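Local coordinates for protein glycoside Hydrolase (Bacteroides uniformis, PDB 5T99) that probably hydrolyses terminal galactose units from agarose-derived oligosaccharides as a family 2 glycoside hydrolase, and binds the inhibitor galacto-isofagomine in its active site, at residues 448-459 and 480-491. Sequence-based numbering, arbitrary orientation.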
ATOM      1  N   THR A 448      10.127  11.499  10.931  1.00 13.08           N
ATOM      2  CA  THR A 448       9.551  12.566  10.134  1.00 13.15           C
ATOM      3  C   THR A 448       8.098  12.777  10.554  1.00 13.74           C
ATOM      4  O   THR A 448       7.583  12.080  11.439  1.00 13.40           O
ATOM      5  CB  THR A 448       9.669  12.233   8.626  1.00 13.10           C
ATOM      6  OG1 THR A 448       9.314  13.366   7.817  1.00 12.51           O
ATOM      7  CG2 THR A 448       8.789  11.049   8.267  1.00 13.25           C
ATOM      8  N   CYS A 449       7.453  13.750   9.913  1.00 14.42           N
ATOM      9  CA  CYS A 449       6.067  14.100  10.195  1.00 14.94           C
ATOM     10  C   CYS A 449       5.540  14.927   9.029  1.00 15.31           C
ATOM     11  O   CYS A 449       6.316  15.614   8.352  1.00 15.45           O
ATOM     12  CB  CYS A 449       5.977  14.887  11.515  1.00 15.05           C
ATOM     13  SG  CYS A 449       4.320  15.034  12.228  1.00 15.27           S
ATOM     14  N   GLY A 450       4.234  14.846   8.783  1.00 15.81           N
ATOM     15  CA  GLY A 450       3.592  15.570   7.668  1.00 16.16           C
ATOM     16  C   GLY A 450       2.850  16.792   8.172  1.00 15.86           C
ATOM     17  O   GLY A 450       1.830  16.650   8.851  1.00 15.90           O
ATOM     18  N   PHE A 451       3.358  17.983   7.855  1.00 15.96           N
ATOM     19  CA  PHE A 451       2.807  19.241   8.382  1.00 16.46           C
ATOM     20  C   PHE A 451       1.963  19.998   7.359  1.00 17.17           C
ATOM     21  O   PHE A 451       2.477  20.421   6.321  1.00 17.21           O
ATOM     22  CB  PHE A 451       3.928  20.157   8.859  1.00 16.19           C
ATOM     23  CG  PHE A 451       4.795  19.554   9.930  1.00 16.16           C
ATOM     24  CD1 PHE A 451       4.253  19.187  11.157  1.00 16.10           C
ATOM     25  CD2 PHE A 451       6.166  19.363   9.718  1.00 16.03           C
ATOM     26  CE1 PHE A 451       5.063  18.642  12.151  1.00 16.23           C
ATOM     27  CE2 PHE A 451       6.971  18.815  10.704  1.00 15.91           C
ATOM     28  CZ  PHE A 451       6.422  18.457  11.926  1.00 15.90           C
ATOM     29  N   ASN A 452       0.677  20.178   7.665  1.00 18.19           N
ATOM     30  CA  ASN A 452      -0.228  20.976   6.811  1.00 18.83           C
ATOM     31  C   ASN A 452      -0.425  22.418   7.246  1.00 19.43           C
ATOM     32  O   ASN A 452      -0.847  23.242   6.425  1.00 20.52           O
ATOM     33  CB  ASN A 452      -1.593  20.309   6.638  1.00 18.94           C
ATOM     34  CG  ASN A 452      -2.349  20.125   7.944  1.00 18.66           C
ATOM     35  OD1 ASN A 452      -1.759  20.021   9.023  1.00 17.65           O
ATOM     36  ND2 ASN A 452      -3.676  20.034   7.837  1.00 18.72           N
ATOM     37  N   TYR A 453      -0.143  22.752   8.504  1.00 19.49           N
ATOM     38  CA  TYR A 453      -0.247  24.150   8.915  1.00 19.64           C
ATOM     39  C   TYR A 453       1.085  24.816   8.547  1.00 19.60           C
ATOM     40  O   TYR A 453       2.145  24.168   8.555  1.00 19.74           O
ATOM     41  CB  TYR A 453      -0.556  24.292  10.404  1.00 20.53           C
ATOM     42  CG  TYR A 453      -1.883  23.725  10.908  1.00 21.49           C
ATOM     43  CD1 TYR A 453      -2.715  22.940  10.110  1.00 22.49           C
ATOM     44  CD2 TYR A 453      -2.278  23.939  12.228  1.00 22.70           C
ATOM     45  CE1 TYR A 453      -3.906  22.416  10.600  1.00 23.23           C
ATOM     46  CE2 TYR A 453      -3.460  23.410  12.727  1.00 23.04           C
ATOM     47  CZ  TYR A 453      -4.267  22.647  11.907  1.00 23.52           C
ATOM     48  OH  TYR A 453      -5.443  22.114  12.385  1.00 25.36           O
ATOM     49  N   TYR A 454       1.018  26.088   8.177  1.00 19.30           N
ATOM     50  CA  TYR A 454       2.208  26.896   7.929  1.00 19.58           C
ATOM     51  C   TYR A 454       1.922  28.374   8.264  1.00 19.26           C
ATOM     52  O   TYR A 454       0.932  28.916   7.782  1.00 19.12           O
ATOM     53  CB  TYR A 454       2.683  26.764   6.476  1.00 19.83           C
ATOM     54  CG  TYR A 454       3.948  27.545   6.235  1.00 20.21           C
ATOM     55  CD1 TYR A 454       5.196  26.965   6.420  1.00 20.11           C
ATOM     56  CD2 TYR A 454       3.895  28.893   5.879  1.00 20.83           C
ATOM     57  CE1 TYR A 454       6.356  27.697   6.238  1.00 20.36           C
ATOM     58  CE2 TYR A 454       5.047  29.634   5.692  1.00 20.88           C
ATOM     59  CZ  TYR A 454       6.276  29.034   5.873  1.00 21.11           C
ATOM     60  OH  TYR A 454       7.418  29.786   5.670  1.00 22.10           O
ATOM     61  N   PRO A 455       2.776  29.047   9.045  1.00 18.91           N
ATOM     62  CA  PRO A 455       4.078  28.543   9.536  1.00 18.46           C
ATOM     63  C   PRO A 455       4.059  27.810  10.903  1.00 17.73           C
ATOM     64  O   PRO A 455       5.125  27.444  11.392  1.00 17.49           O
ATOM     65  CB  PRO A 455       4.909  29.835   9.637  1.00 18.69           C
ATOM     66  CG  PRO A 455       3.895  30.878  10.010  1.00 18.71           C
ATOM     67  CD  PRO A 455       2.638  30.502   9.254  1.00 18.68           C
ATOM     68  N   ALA A 456       2.880  27.576  11.482  1.00 16.98           N
ATOM     69  CA  ALA A 456       2.739  27.137  12.892  1.00 16.91           C
ATOM     70  C   ALA A 456       3.794  26.148  13.423  1.00 16.79           C
ATOM     71  O   ALA A 456       4.611  26.535  14.239  1.00 16.73           O
ATOM     72  CB  ALA A 456       1.325  26.624  13.167  1.00 16.38           C
ATOM     73  N   PRO A 457       3.808  24.889  12.934  1.00 16.81           N
ATOM     74  CA  PRO A 457       4.749  23.908  13.507  1.00 16.72           C
ATOM     75  C   PRO A 457       6.243  24.256  13.316  1.00 16.61           C
ATOM     76  O   PRO A 457       7.071  23.803  14.118  1.00 16.40           O
ATOM     77  CB  PRO A 457       4.390  22.614  12.780  1.00 16.84           C
ATOM     78  CG  PRO A 457       3.868  23.064  11.467  1.00 17.17           C
ATOM     79  CD  PRO A 457       3.178  24.382  11.702  1.00 16.94           C
ATOM     80  N   PHE A 458       6.562  25.065  12.296  1.00 16.16           N
ATOM     81  CA  PHE A 458       7.910  25.613  12.107  1.00 16.10           C
ATOM     82  C   PHE A 458       8.270  26.701  13.129  1.00 16.73           C
ATOM     83  O   PHE A 458       9.424  26.759  13.612  1.00 15.84           O
ATOM     84  CB  PHE A 458       8.087  26.120  10.683  1.00 15.83           C
ATOM     85  CG  PHE A 458       8.026  25.029   9.665  1.00 16.39           C
ATOM     86  CD1 PHE A 458       9.160  24.290   9.366  1.00 16.39           C
ATOM     87  CD2 PHE A 458       6.833  24.692   9.052  1.00 16.50           C
ATOM     88  CE1 PHE A 458       9.111  23.265   8.451  1.00 16.58           C
ATOM     89  CE2 PHE A 458       6.780  23.648   8.145  1.00 16.53           C
ATOM     90  CZ  PHE A 458       7.921  22.939   7.840  1.00 16.38           C
ATOM     91  N   ASP A 459       7.291  27.559  13.441  1.00 16.86           N
ATOM     92  CA  ASP A 459       7.452  28.645  14.430  1.00 17.21           C
ATOM     93  C   ASP A 459       7.230  28.186  15.880  1.00 16.43           C
ATOM     94  O   ASP A 459       7.726  28.823  16.810  1.00 15.55           O
ATOM     95  CB  ASP A 459       6.480  29.802  14.133  1.00 17.95           C
ATOM     96  CG  ASP A 459       6.795  30.534  12.830  1.00 18.87           C
ATOM     97  OD1 ASP A 459       7.869  30.314  12.226  1.00 19.35           O
ATOM     98  OD2 ASP A 459       5.944  31.354  12.414  1.00 20.02           O
ATOM     99  N   GLU A 480      10.478  30.296   1.214  1.00 24.28           N
ATOM    100  CA  GLU A 480      10.431  31.044   2.477  1.00 23.92           C
ATOM    101  C   GLU A 480      10.852  30.195   3.686  1.00 23.49           C
ATOM    102  O   GLU A 480      11.605  30.674   4.535  1.00 24.18           O
ATOM    103  CB  GLU A 480       9.041  31.666   2.701  1.00 24.08           C
ATOM    104  CG  GLU A 480       8.884  32.363   4.047  1.00 25.22           C
ATOM    105  CD  GLU A 480       7.547  33.055   4.221  1.00 25.62           C
ATOM    106  OE1 GLU A 480       6.660  32.480   4.887  1.00 26.57           O
ATOM    107  OE2 GLU A 480       7.392  34.179   3.706  1.00 26.16           O
ATOM    108  N   VAL A 481      10.375  28.951   3.775  1.00 22.48           N
ATOM    109  CA  VAL A 481      10.716  28.099   4.927  1.00 21.99           C
ATOM    110  C   VAL A 481      12.208  27.776   4.986  1.00 21.64           C
ATOM    111  O   VAL A 481      12.739  27.621   6.073  1.00 21.24           O
ATOM    112  CB  VAL A 481       9.875  26.805   4.988  1.00 21.44           C
ATOM    113  CG1 VAL A 481      10.356  25.764   3.973  1.00 21.38           C
ATOM    114  CG2 VAL A 481       9.872  26.234   6.400  1.00 21.36           C
ATOM    115  N   GLN A 482      12.861  27.692   3.824  1.00 21.77           N
ATOM    116  CA  GLN A 482      14.325  27.527   3.740  1.00 22.64           C
ATOM    117  C   GLN A 482      15.109  28.783   4.180  1.00 23.05           C
ATOM    118  O   GLN A 482      16.200  28.659   4.732  1.00 24.06           O
ATOM    119  CB  GLN A 482      14.763  27.116   2.321  1.00 21.85           C
ATOM    120  CG  GLN A 482      14.258  25.755   1.880  1.00 21.69           C
ATOM    121  CD  GLN A 482      14.569  25.460   0.415  1.00 22.03           C
ATOM    122  OE1 GLN A 482      15.646  24.936   0.084  1.00 22.02           O
ATOM    123  NE2 GLN A 482      13.622  25.778  -0.470  1.00 21.04           N
ATOM    124  N   ARG A 483      14.578  29.973   3.909  1.00 23.68           N
ATOM    125  CA  ARG A 483      15.151  31.218   4.434  1.00 24.28           C
ATOM    126  C   ARG A 483      15.069  31.266   5.963  1.00 22.78           C
ATOM    127  O   ARG A 483      16.054  31.576   6.638  1.00 21.97           O
ATOM    128  CB  ARG A 483      14.422  32.455   3.880  1.00 27.02           C
ATOM    129  CG  ARG A 483      15.001  33.046   2.609  1.00 29.63           C
ATOM    130  CD  ARG A 483      14.409  34.434   2.333  1.00 31.64           C
ATOM    131  NE  ARG A 483      12.944  34.430   2.136  1.00 33.54           N
ATOM    132  CZ  ARG A 483      12.297  34.011   1.033  1.00 33.24           C
ATOM    133  NH1 ARG A 483      12.959  33.520  -0.015  1.00 33.34           N
ATOM    134  NH2 ARG A 483      10.961  34.060   0.985  1.00 33.09           N
ATOM    135  N   LEU A 484      13.876  30.991   6.485  1.00 21.16           N
ATOM    136  CA  LEU A 484      13.596  31.117   7.913  1.00 20.02           C
ATOM    137  C   LEU A 484      14.218  29.999   8.748  1.00 19.50           C
ATOM    138  O   LEU A 484      14.618  30.225   9.891  1.00 18.72           O
ATOM    139  CB  LEU A 484      12.080  31.183   8.161  1.00 19.69           C
ATOM    140  CG  LEU A 484      11.315  32.356   7.519  1.00 19.81           C
ATOM    141  CD1 LEU A 484       9.806  32.225   7.698  1.00 19.57           C
ATOM    142  CD2 LEU A 484      11.808  33.687   8.069  1.00 19.52           C
ATOM    143  N   TYR A 485      14.280  28.791   8.186  1.00 19.23           N
ATOM    144  CA  TYR A 485      14.723  27.604   8.920  1.00 18.24           C
ATOM    145  C   TYR A 485      15.680  26.832   8.024  1.00 18.03           C
ATOM    146  O   TYR A 485      15.356  25.751   7.557  1.00 17.75           O
ATOM    147  CB  TYR A 485      13.513  26.761   9.360  1.00 17.99           C
ATOM    148  CG  TYR A 485      12.588  27.524  10.275  1.00 17.49           C
ATOM    149  CD1 TYR A 485      12.891  27.667  11.621  1.00 17.46           C
ATOM    150  CD2 TYR A 485      11.437  28.162   9.783  1.00 17.22           C
ATOM    151  CE1 TYR A 485      12.062  28.398  12.467  1.00 17.45           C
ATOM    152  CE2 TYR A 485      10.607  28.901  10.620  1.00 16.83           C
ATOM    153  CZ  TYR A 485      10.928  29.010  11.960  1.00 16.98           C
ATOM    154  OH  TYR A 485      10.143  29.721  12.817  1.00 16.60           O
ATOM    155  N   PRO A 486      16.878  27.401   7.785  1.00 18.48           N
ATOM    156  CA  PRO A 486      17.780  26.856   6.766  1.00 18.91           C
ATOM    157  C   PRO A 486      18.394  25.515   7.092  1.00 19.64           C
ATOM    158  O   PRO A 486      18.893  24.856   6.182  1.00 20.45           O
ATOM    159  CB  PRO A 486      18.871  27.934   6.650  1.00 18.29           C
ATOM    160  CG  PRO A 486      18.883  28.596   7.973  1.00 17.98           C
ATOM    161  CD  PRO A 486      17.447  28.611   8.415  1.00 18.10           C
ATOM    162  N   ASP A 487      18.350  25.109   8.360  1.00 20.66           N
ATOM    163  CA  ASP A 487      18.931  23.832   8.811  1.00 20.88           C
ATOM    164  C   ASP A 487      17.975  22.626   8.826  1.00 20.70           C
ATOM    165  O   ASP A 487      18.401  21.509   9.145  1.00 20.86           O
ATOM    166  CB  ASP A 487      19.540  24.036  10.194  1.00 21.01           C
ATOM    167  CG  ASP A 487      20.535  25.168  10.199  1.00 21.55           C
ATOM    168  OD1 ASP A 487      21.592  25.021   9.552  1.00 22.03           O
ATOM    169  OD2 ASP A 487      20.243  26.219  10.804  1.00 22.63           O
ATOM    170  N   LEU A 488      16.704  22.829   8.483  1.00 19.93           N
ATOM    171  CA  LEU A 488      15.761  21.707   8.416  1.00 19.97           C
ATOM    172  C   LEU A 488      15.888  20.949   7.080  1.00 18.86           C
ATOM    173  O   LEU A 488      15.834  21.567   6.022  1.00 17.76           O
ATOM    174  CB  LEU A 488      14.325  22.197   8.558  1.00 20.70           C
ATOM    175  CG  LEU A 488      13.966  22.877   9.866  1.00 21.27           C
ATOM    176  CD1 LEU A 488      12.544  23.401   9.760  1.00 21.67           C
ATOM    177  CD2 LEU A 488      14.129  21.914  11.035  1.00 21.60           C
ATOM    178  N   PRO A 489      16.050  19.608   7.132  1.00 18.07           N
ATOM    179  CA  PRO A 489      15.856  18.816   5.914  1.00 17.33           C
ATOM    180  C   PRO A 489      14.363  18.751   5.590  1.00 17.21           C
ATOM    181  O   PRO A 489      13.545  18.620   6.521  1.00 17.25           O
ATOM    182  CB  PRO A 489      16.401  17.431   6.290  1.00 17.16           C
ATOM    183  CG  PRO A 489      17.147  17.611   7.574  1.00 17.55           C
ATOM    184  CD  PRO A 489      16.492  18.768   8.263  1.00 17.65           C
ATOM    185  N   LEU A 490      14.022  18.840   4.296  1.00 16.29           N
ATOM    186  CA  LEU A 490      12.643  19.057   3.848  1.00 15.85           C
ATOM    187  C   LEU A 490      12.245  18.187   2.662  1.00 15.59           C
ATOM    188  O   LEU A 490      13.078  17.821   1.827  1.00 15.65           O
ATOM    189  CB  LEU A 490      12.426  20.536   3.478  1.00 15.69           C
ATOM    190  CG  LEU A 490      12.461  21.524   4.644  1.00 15.70           C
ATOM    191  CD1 LEU A 490      12.849  22.916   4.175  1.00 16.06           C
ATOM    192  CD2 LEU A 490      11.131  21.573   5.368  1.00 15.73           C
ATOM    193  N   TYR A 491      10.959  17.861   2.604  1.00 15.29           N
ATOM    194  CA  TYR A 491      10.354  17.250   1.431  1.00 15.44           C
ATOM    195  C   TYR A 491       8.861  17.553   1.441  1.00 15.40           C
ATOM    196  O   TYR A 491       8.328  18.016   2.441  1.00 15.92           O
ATOM    197  CB  TYR A 491      10.617  15.726   1.393  1.00 15.43           C
ATOM    198  CG  TYR A 491       9.904  14.962   2.467  1.00 15.22           C
ATOM    199  CD1 TYR A 491       8.744  14.241   2.200  1.00 15.06           C
ATOM    200  CD2 TYR A 491      10.379  14.977   3.764  1.00 15.16           C
ATOM    201  CE1 TYR A 491       8.087  13.551   3.210  1.00 14.90           C
ATOM    202  CE2 TYR A 491       9.724  14.302   4.774  1.00 15.02           C
ATOM    203  CZ  TYR A 491       8.575  13.599   4.498  1.00 14.72           C
ATOM    204  OH  TYR A 491       7.933  12.940   5.518  1.00 14.39           O
TER
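Phe458 reaches from the short helix 456-459 into an apolar cluster set by Val481, Leu488 and Leu490. The CG2 methyl of Val481 lies over one face of its ring, 3.8 Å from the centroid and 19° off the normal, a CH-pi contact in which the two side chains cross nearly at right angles. Leu488 CD1 meets the rim of the same ring in its plane, 3.5 Å from Phe458 CD1, while Leu490 CD2 comes in obliquely. Phe458 CB rests against Tyr485 CE2. Val481 CG2 also touches the edge of Tyr454, at CE1, so one methyl serves two aromatic rings; Pro455, after a cis peptide bond, lays its CB over a face of Tyr454.

Three tyrosine hydroxyls make the polar contacts. The Tyr454 ring reaches helix 478-484 because its CG stands opposite the backbone N (chi1 -177°); there OH donates to the anti lone pair of Glu480 OE1 at 2.9 Å, ring and carboxylate 24° from coplanar. A phenylalanine in place of Tyr454 would probably leave Glu480 OE1 without its hydroxyl donor. Tyr485 OH meets Asp459 OD1 in a hydrogen bond whose modelled 2.4 Å is too short to be trusted in detail. Deeper in, Tyr491 OH lies 2.7 Å from Thr448 OG1, which also hydrogen-bonds Ile468 O.

The contact joins two successive beta-alpha connections of the TIM barrel domain. Strands 447-451 and 490-495 lie on either side of strand 468-472, parallel to it, and Tyr491 spans this middle strand to reach Thr448. Met471 of the middle strand touches both Tyr454 and Val481, linking the loop that carries Tyr454 and helix 478-484 to strand 468-472.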